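Local coordinates for periplasmic binding protein (Veillonella parvula, PDB 4OVK) that probably captures a solute, perhaps a metal chelate, outside the membrane and delivers it to an ABC transporter, at residues Tyr183-Lys187 against Phe239-Arg243; Met223-Met227 against Gln255-Ile260. All coordinates share one frame. Residue numbers count along the deposited sequence, not the author numbering.

In the fold
Both contacts belong to one lobe of the protein, built round the parallel four-stranded sheet ordered 208-209, 180-184, 233-236, 268-270, and their centres are 15 Å apart. Interaction 1 joins the loops that follow the two central strands, 180-184 and 233-236; interaction 2 packs helix 223-229, which leads into strand 233-236, against the loop before helix 261-264. Along the chain the segments alternate: 183-187, 223-227, 239-243, 255-260. The contacts meet directly, with Gln255 NE2 probably hydrogen-bonded to Lys187 O at 2.9 Å and Leu184 CD2 packed on Trp257 CH2 at 3.8 Å. Together they form one continuous patch of contacts beside strand 180-184 in a single alpha/beta lobe.

Interaction 1 (Tyr183-Lys187 against Phe239-Arg243); sequences YLQNK and FDSIR
At the C-terminal ends of two neighbouring inner strands of a parallel sheet, the loop leaving strand 180-184 meets the loop after strand 233-236. The directions from CA 184 to 187 and from CA 239 to 242 are 68° apart, with Asn186 and Asp240 closest at 5.3 Å between CA atoms. Residues 183-184 are extended; Gln185 then turns the chain (phi/psi -75/-42). Lys187 (m, t, m, m) curls its amino group back, so that NZ forms a 2.7 Å salt bridge with Asp240 OD2 and donates to Ser241 OG at 2.8 Å. Asp240 (chi1 t) also receives Ile242 N on OD2 at 2.9 Å, closing an Asx turn. Water 2 links Lys187 N (2.9 Å) to Asp240 OD1 (2.6 Å), while water 1 accepts from Lys187 NZ and Ser241 N, both at 2.9 Å. Ile242 CD1 packs on Leu184 CD2 at 4.0 Å; at the other end of the contact, Gln185 OE1 lies over a face of the Phe239 ring, 3.5 Å from CG. Such adjoining loops are characteristic of the Rossmann-like alpha/beta lobe of periplasmic binding proteins.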
ATOM      1  N   TYR A 183       2.958   2.706  15.777  1.00 16.96           N
ATOM      2  CA  TYR A 183       2.282   1.948  14.733  1.00 15.43           C
ATOM      3  C   TYR A 183       2.318   0.477  15.159  1.00 16.11           C
ATOM      4  O   TYR A 183       3.359  -0.174  15.102  1.00 17.25           O
ATOM      5  CB  TYR A 183       2.960   2.185  13.378  1.00 17.84           C
ATOM      6  CG  TYR A 183       2.033   2.118  12.160  1.00 16.68           C
ATOM      7  CD1 TYR A 183       1.374   0.950  11.824  1.00 18.45           C
ATOM      8  CD2 TYR A 183       1.830   3.232  11.349  1.00 18.43           C
ATOM      9  CE1 TYR A 183       0.546   0.885  10.704  1.00 21.48           C
ATOM     10  CE2 TYR A 183       0.993   3.186  10.245  1.00 19.91           C
ATOM     11  CZ  TYR A 183       0.362   2.006   9.918  1.00 20.93           C
ATOM     12  OH  TYR A 183      -0.450   1.952   8.804  1.00 23.61           O
ATOM     13  N   LEU A 184       1.182  -0.004  15.659  1.00 16.21           N
ATOM     14  CA  LEU A 184       1.052  -1.351  16.199  1.00 15.83           C
ATOM     15  C   LEU A 184       0.552  -2.297  15.108  1.00 16.01           C
ATOM     16  O   LEU A 184      -0.497  -2.054  14.506  1.00 15.57           O
ATOM     17  CB  LEU A 184       0.094  -1.330  17.415  1.00 16.63           C
ATOM     18  CG  LEU A 184      -0.193  -2.649  18.151  1.00 16.86           C
ATOM     19  CD1 LEU A 184       1.057  -3.244  18.797  1.00 19.07           C
ATOM     20  CD2 LEU A 184      -1.273  -2.430  19.212  1.00 17.61           C
ATOM     21  N   GLN A 185       1.312  -3.361  14.830  1.00 16.79           N
ATOM     22  CA  GLN A 185       0.940  -4.285  13.756  1.00 16.81           C
ATOM     23  C   GLN A 185      -0.214  -5.212  14.119  1.00 18.45           C
ATOM     24  O   GLN A 185      -1.095  -5.478  13.284  1.00 18.64           O
ATOM     25  CB  GLN A 185       2.116  -5.162  13.318  1.00 16.59           C
ATOM     26  CG  GLN A 185       1.890  -5.756  11.922  1.00 20.48           C
ATOM     27  CD  GLN A 185       3.000  -6.679  11.441  1.00 26.28           C
ATOM     28  OE1 GLN A 185       3.197  -6.854  10.238  1.00 31.73           O
ATOM     29  NE2 GLN A 185       3.715  -7.287  12.372  1.00 29.18           N
ATOM     30  N   ASN A 186      -0.189  -5.739  15.341  1.00 19.65           N
ATOM     31  CA  ASN A 186      -1.040  -6.881  15.685  1.00 20.17           C
ATOM     32  C   ASN A 186      -1.315  -7.002  17.187  1.00 21.32           C
ATOM     33  O   ASN A 186      -1.016  -6.080  17.945  1.00 18.69           O
ATOM     34  CB  ASN A 186      -0.422  -8.167  15.116  1.00 21.53           C
ATOM     35  CG  ASN A 186       0.980  -8.427  15.609  1.00 21.07           C
ATOM     36  OD1 ASN A 186       1.341  -8.069  16.725  1.00 23.70           O
ATOM     37  ND2 ASN A 186       1.776  -9.101  14.780  1.00 24.41           N
ATOM     38  N   LYS A 187      -1.880  -8.141  17.596  1.00 21.29           N
ATOM     39  CA  LYS A 187      -2.208  -8.419  18.997  1.00 23.39           C
ATOM     40  C   LYS A 187      -1.057  -9.053  19.774  1.00 26.38           C
ATOM     41  O   LYS A 187      -1.247  -9.488  20.918  1.00 29.04           O
ATOM     42  CB  LYS A 187      -3.431  -9.339  19.064  1.00 25.70           C
ATOM     43  CG  LYS A 187      -4.650  -8.773  18.352  1.00 23.41           C
ATOM     44  CD  LYS A 187      -5.891  -9.635  18.542  1.00 26.67           C
ATOM     45  CE  LYS A 187      -5.994 -10.714  17.495  1.00 31.10           C
ATOM     46  NZ  LYS A 187      -6.151 -10.195  16.114  1.00 25.85           N
ATOM     47  N   PHE A 239      -2.593  -5.665   8.864  1.00 19.55           N
ATOM     48  CA  PHE A 239      -2.024  -7.027   8.837  1.00 21.97           C
ATOM     49  C   PHE A 239      -2.773  -7.996   9.752  1.00 20.82           C
ATOM     50  O   PHE A 239      -2.544  -9.207   9.704  1.00 26.33           O
ATOM     51  CB  PHE A 239      -0.548  -7.001   9.254  1.00 23.81           C
ATOM     52  CG  PHE A 239       0.379  -6.484   8.196  1.00 26.68           C
ATOM     53  CD1 PHE A 239       0.660  -5.130   8.094  1.00 29.87           C
ATOM     54  CD2 PHE A 239       1.008  -7.370   7.313  1.00 34.54           C
ATOM     55  CE1 PHE A 239       1.534  -4.658   7.122  1.00 36.98           C
ATOM     56  CE2 PHE A 239       1.881  -6.900   6.344  1.00 37.57           C
ATOM     57  CZ  PHE A 239       2.144  -5.545   6.246  1.00 37.36           C
ATOM     58  N   ASP A 240      -3.665  -7.463  10.581  1.00 21.71           N
ATOM     59  CA  ASP A 240      -4.255  -8.186  11.691  1.00 20.65           C
ATOM     60  C   ASP A 240      -5.663  -7.654  11.910  1.00 17.78           C
ATOM     61  O   ASP A 240      -5.962  -6.516  11.529  1.00 19.60           O
ATOM     62  CB  ASP A 240      -3.403  -7.908  12.936  1.00 22.64           C
ATOM     63  CG  ASP A 240      -3.801  -8.743  14.111  1.00 22.82           C
ATOM     64  OD1 ASP A 240      -3.316  -9.883  14.214  1.00 26.73           O
ATOM     65  OD2 ASP A 240      -4.616  -8.265  14.930  1.00 26.41           O
ATOM     66  N   SER A 241      -6.517  -8.446  12.557  1.00 17.88           N
ATOM     67  CA  SER A 241      -7.900  -8.026  12.828  1.00 17.98           C
ATOM     68  C   SER A 241      -8.037  -6.977  13.934  1.00 17.65           C
ATOM     69  O   SER A 241      -9.132  -6.490  14.155  1.00 18.12           O
ATOM     70  CB  SER A 241      -8.754  -9.236  13.230  1.00 22.07           C
ATOM     71  OG  SER A 241      -8.479  -9.639  14.583  1.00 23.55           O
ATOM     72  N   ILE A 242      -6.955  -6.645  14.636  1.00 15.99           N
ATOM     73  CA  ILE A 242      -7.038  -5.767  15.801  1.00 15.95           C
ATOM     74  C   ILE A 242      -7.753  -4.446  15.476  1.00 14.65           C
ATOM     75  O   ILE A 242      -7.515  -3.822  14.439  1.00 14.00           O
ATOM     76  CB  ILE A 242      -5.648  -5.540  16.433  1.00 16.24           C
ATOM     77  CG1 ILE A 242      -5.763  -4.819  17.783  1.00 18.93           C
ATOM     78  CG2 ILE A 242      -4.732  -4.789  15.478  1.00 17.39           C
ATOM     79  CD1 ILE A 242      -4.435  -4.701  18.505  1.00 21.46           C
ATOM     80  N   ARG A 243      -8.669  -4.054  16.351  1.00 14.15           N
ATOM     81  CA  ARG A 243      -9.424  -2.821  16.192  1.00 15.65           C
ATOM     82  C   ARG A 243      -9.373  -2.016  17.477  1.00 15.14           C
ATOM     83  O   ARG A 243      -8.988  -2.549  18.500  1.00 15.00           O
ATOM     84  CB  ARG A 243     -10.863  -3.145  15.812  1.00 18.27           C
ATOM     85  CG  ARG A 243     -10.954  -3.512  14.354  1.00 18.83           C
ATOM     86  CD  ARG A 243     -12.348  -3.863  13.929  1.00 22.28           C
ATOM     87  NE  ARG A 243     -12.362  -4.085  12.493  1.00 22.86           N
ATOM     88  CZ  ARG A 243     -13.454  -4.318  11.786  1.00 28.91           C
ATOM     89  NH1 ARG A 243     -14.630  -4.354  12.384  1.00 34.65           N
ATOM     90  NH2 ARG A 243     -13.368  -4.501  10.475  1.00 34.77           N
TER
HETATM   91  O   HOH W   1      -5.914 -11.118  13.356  1.00 20.60           O
HETATM   92  O   HOH W   2      -2.234 -10.729  16.445  1.00 38.64           O

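Interaction 2 (Met223-Met227 against Gln255-Ile260); sequences MEEIM and QNWSNI
This is an apolar helix-to-loop contact beside the sheet of the lobe, its centre about 28 Å from the centre of the chain, between the start of helix 223-229 and the loop leading into helix 261-264. CA atoms pair Met223 with Gln255 at 6.3 Å and Met227 with Ile260 at 6.4 Å. Met223, a selenomethionine (chi1 t, chi2 p), lies over the Trp257 indole: SE is 4.1 Å from the five-membered-ring centroid, a Met-aromatic contact, and CE is 3.9 Å from the six-membered-ring centroid, a CH-pi contact. Ile226 CG2 reaches Trp257 CZ3 at 3.7 Å, and Ile260 CD1 (chi1 m, chi2 m) lies 3.6 Å from both Ile226 O and Met227 CA. Trp257 (chi1 m) is oriented by NE1 donating to Gln255 OE1 at 2.9 Å. An Asx turn, Ser258 N to Asn256 OD1 at 3.1 Å, precedes Ile260, the N-cap of the next helix, and overlaps the type I turn Trp257-Ile260. With Ile226 on Leu182 and Trp257 on Leu184, the contact covers strand 180-184, in the layered manner of an alpha/beta sandwich.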
HETATM    1  N   MSE A 223       5.449  -5.108  26.638  1.00 34.88           N
HETATM    2  CA  MSE A 223       4.416  -4.188  27.114  1.00 34.48           C
HETATM    3  C   MSE A 223       5.047  -3.130  27.993  1.00 34.27           C
HETATM    4  O   MSE A 223       4.594  -1.986  28.005  1.00 29.45           O
HETATM    5  CB  MSE A 223       3.321  -4.949  27.863  1.00 36.52           C
HETATM    6  CG  MSE A 223       2.125  -4.083  28.255  1.00 38.17           C
HETATM    7 SE   MSE A 223       1.058  -3.608  26.670  1.00 39.78          SE
HETATM    8  CE  MSE A 223       0.757  -1.707  27.054  1.00 33.34           C
ATOM      9  N   GLU A 224       6.102  -3.489  28.719  1.00 34.69           N
ATOM     10  CA  GLU A 224       6.793  -2.527  29.575  1.00 39.65           C
ATOM     11  C   GLU A 224       7.427  -1.381  28.767  1.00 37.40           C
ATOM     12  O   GLU A 224       7.322  -0.213  29.160  1.00 40.58           O
ATOM     13  CB  GLU A 224       7.836  -3.233  30.450  1.00 48.24           C
ATOM     14  CG  GLU A 224       8.456  -2.343  31.515  1.00 58.87           C
ATOM     15  CD  GLU A 224       9.862  -1.885  31.162  1.00 71.66           C
ATOM     16  OE1 GLU A 224      10.820  -2.644  31.430  1.00 81.87           O
ATOM     17  OE2 GLU A 224      10.009  -0.761  30.632  1.00 73.64           O
ATOM     18  N   GLU A 225       8.058  -1.709  27.637  1.00 37.85           N
ATOM     19  CA  GLU A 225       8.619  -0.689  26.732  1.00 35.92           C
ATOM     20  C   GLU A 225       7.540   0.288  26.258  1.00 32.74           C
ATOM     21  O   GLU A 225       7.746   1.506  26.257  1.00 36.46           O
ATOM     22  CB  GLU A 225       9.274  -1.338  25.502  1.00 39.08           C
ATOM     23  CG  GLU A 225      10.654  -1.921  25.744  1.00 43.77           C
ATOM     24  CD  GLU A 225      11.144  -2.771  24.582  1.00 48.10           C
ATOM     25  OE1 GLU A 225      11.900  -2.237  23.744  1.00 52.26           O
ATOM     26  OE2 GLU A 225      10.765  -3.964  24.500  1.00 48.60           O
ATOM     27  N   ILE A 226       6.395  -0.255  25.854  1.00 27.63           N
ATOM     28  CA  ILE A 226       5.289   0.558  25.349  1.00 29.34           C
ATOM     29  C   ILE A 226       4.723   1.467  26.452  1.00 32.60           C
ATOM     30  O   ILE A 226       4.396   2.631  26.195  1.00 28.02           O
ATOM     31  CB  ILE A 226       4.188  -0.324  24.699  1.00 30.05           C
ATOM     32  CG1 ILE A 226       4.739  -1.002  23.427  1.00 31.40           C
ATOM     33  CG2 ILE A 226       2.941   0.492  24.366  1.00 29.21           C
ATOM     34  CD1 ILE A 226       3.835  -2.066  22.847  1.00 32.14           C
HETATM   35  N   MSE A 227       4.632   0.947  27.676  1.00 34.67           N
HETATM   36  CA  MSE A 227       4.175   1.744  28.818  1.00 38.86           C
HETATM   37  C   MSE A 227       5.126   2.899  29.049  1.00 40.61           C
HETATM   38  O   MSE A 227       4.695   4.028  29.291  1.00 37.86           O
HETATM   39  CB  MSE A 227       4.025   0.863  30.059  1.00 43.13           C
HETATM   40  CG  MSE A 227       2.842  -0.097  29.914  1.00 46.67           C
HETATM   41 SE   MSE A 227       2.821  -1.420  31.381  1.00 62.49          SE
HETATM   42  CE  MSE A 227       2.274  -0.214  32.844  1.00 58.44           C
ATOM     43  N   GLN A 255      -1.604  -8.040  28.317  1.00 31.63           N
ATOM     44  CA  GLN A 255      -1.373  -6.634  27.988  1.00 29.37           C
ATOM     45  C   GLN A 255      -2.354  -5.762  28.731  1.00 29.62           C
ATOM     46  O   GLN A 255      -3.540  -6.056  28.795  1.00 33.28           O
ATOM     47  CB  GLN A 255      -1.508  -6.395  26.475  1.00 27.24           C
ATOM     48  CG  GLN A 255      -0.581  -7.263  25.633  1.00 29.97           C
ATOM     49  CD  GLN A 255      -0.911  -7.238  24.151  1.00 28.16           C
ATOM     50  OE1 GLN A 255      -1.365  -6.230  23.609  1.00 25.77           O
ATOM     51  NE2 GLN A 255      -0.675  -8.360  23.482  1.00 31.27           N
ATOM     52  N   ASN A 256      -1.835  -4.691  29.307  1.00 31.46           N
ATOM     53  CA  ASN A 256      -2.642  -3.699  29.977  1.00 33.94           C
ATOM     54  C   ASN A 256      -2.371  -2.347  29.320  1.00 31.12           C
ATOM     55  O   ASN A 256      -1.344  -1.708  29.563  1.00 31.91           O
ATOM     56  CB  ASN A 256      -2.315  -3.671  31.471  1.00 39.03           C
ATOM     57  CG  ASN A 256      -3.225  -2.744  32.256  1.00 41.01           C
ATOM     58  OD1 ASN A 256      -4.024  -1.996  31.690  1.00 36.59           O
ATOM     59  ND2 ASN A 256      -3.098  -2.787  33.571  1.00 47.74           N
ATOM     60  N   TRP A 257      -3.309  -1.937  28.478  1.00 28.69           N
ATOM     61  CA  TRP A 257      -3.217  -0.694  27.724  1.00 25.73           C
ATOM     62  C   TRP A 257      -3.883   0.486  28.455  1.00 26.25           C
ATOM     63  O   TRP A 257      -3.787   1.609  27.991  1.00 24.52           O
ATOM     64  CB  TRP A 257      -3.867  -0.893  26.344  1.00 23.43           C
ATOM     65  CG  TRP A 257      -3.065  -1.794  25.456  1.00 23.36           C
ATOM     66  CD1 TRP A 257      -3.143  -3.151  25.378  1.00 24.86           C
ATOM     67  CD2 TRP A 257      -2.047  -1.396  24.535  1.00 22.69           C
ATOM     68  NE1 TRP A 257      -2.235  -3.629  24.461  1.00 23.16           N
ATOM     69  CE2 TRP A 257      -1.546  -2.573  23.931  1.00 23.43           C
ATOM     70  CE3 TRP A 257      -1.508  -0.160  24.160  1.00 23.19           C
ATOM     71  CZ2 TRP A 257      -0.535  -2.549  22.962  1.00 23.25           C
ATOM     72  CZ3 TRP A 257      -0.494  -0.137  23.198  1.00 23.40           C
ATOM     73  CH2 TRP A 257      -0.024  -1.323  22.609  1.00 25.27           C
ATOM     74  N   SER A 258      -4.524   0.234  29.601  1.00 28.22           N
ATOM     75  CA  SER A 258      -5.470   1.207  30.198  1.00 29.77           C
ATOM     76  C   SER A 258      -4.875   2.547  30.648  1.00 30.24           C
ATOM     77  O   SER A 258      -5.596   3.543  30.730  1.00 32.77           O
ATOM     78  CB  SER A 258      -6.237   0.573  31.367  1.00 31.93           C
ATOM     79  OG  SER A 258      -5.383   0.302  32.466  1.00 29.58           O
ATOM     80  N   ASN A 259      -3.577   2.569  30.939  1.00 29.12           N
ATOM     81  CA  ASN A 259      -2.915   3.768  31.448  1.00 30.20           C
ATOM     82  C   ASN A 259      -2.076   4.503  30.394  1.00 28.22           C
ATOM     83  O   ASN A 259      -1.346   5.441  30.727  1.00 29.56           O
ATOM     84  CB  ASN A 259      -2.043   3.390  32.649  1.00 35.76           C
ATOM     85  CG  ASN A 259      -2.859   2.892  33.827  1.00 47.28           C
ATOM     86  OD1 ASN A 259      -3.894   3.471  34.174  1.00 61.22           O
ATOM     87  ND2 ASN A 259      -2.397   1.813  34.452  1.00 55.81           N
ATOM     88  N   ILE A 260      -2.192   4.091  29.130  1.00 24.14           N
ATOM     89  CA  ILE A 260      -1.458   4.725  28.031  1.00 26.24           C
ATOM     90  C   ILE A 260      -2.236   5.960  27.575  1.00 25.52           C
ATOM     91  O   ILE A 260      -3.458   5.893  27.417  1.00 25.66           O
ATOM     92  CB  ILE A 260      -1.276   3.758  26.839  1.00 27.18           C
ATOM     93  CG1 ILE A 260      -0.484   2.514  27.260  1.00 30.63           C
ATOM     94  CG2 ILE A 260      -0.615   4.467  25.655  1.00 26.41           C
ATOM     95  CD1 ILE A 260       1.004   2.712  27.343  1.00 33.78           C
TER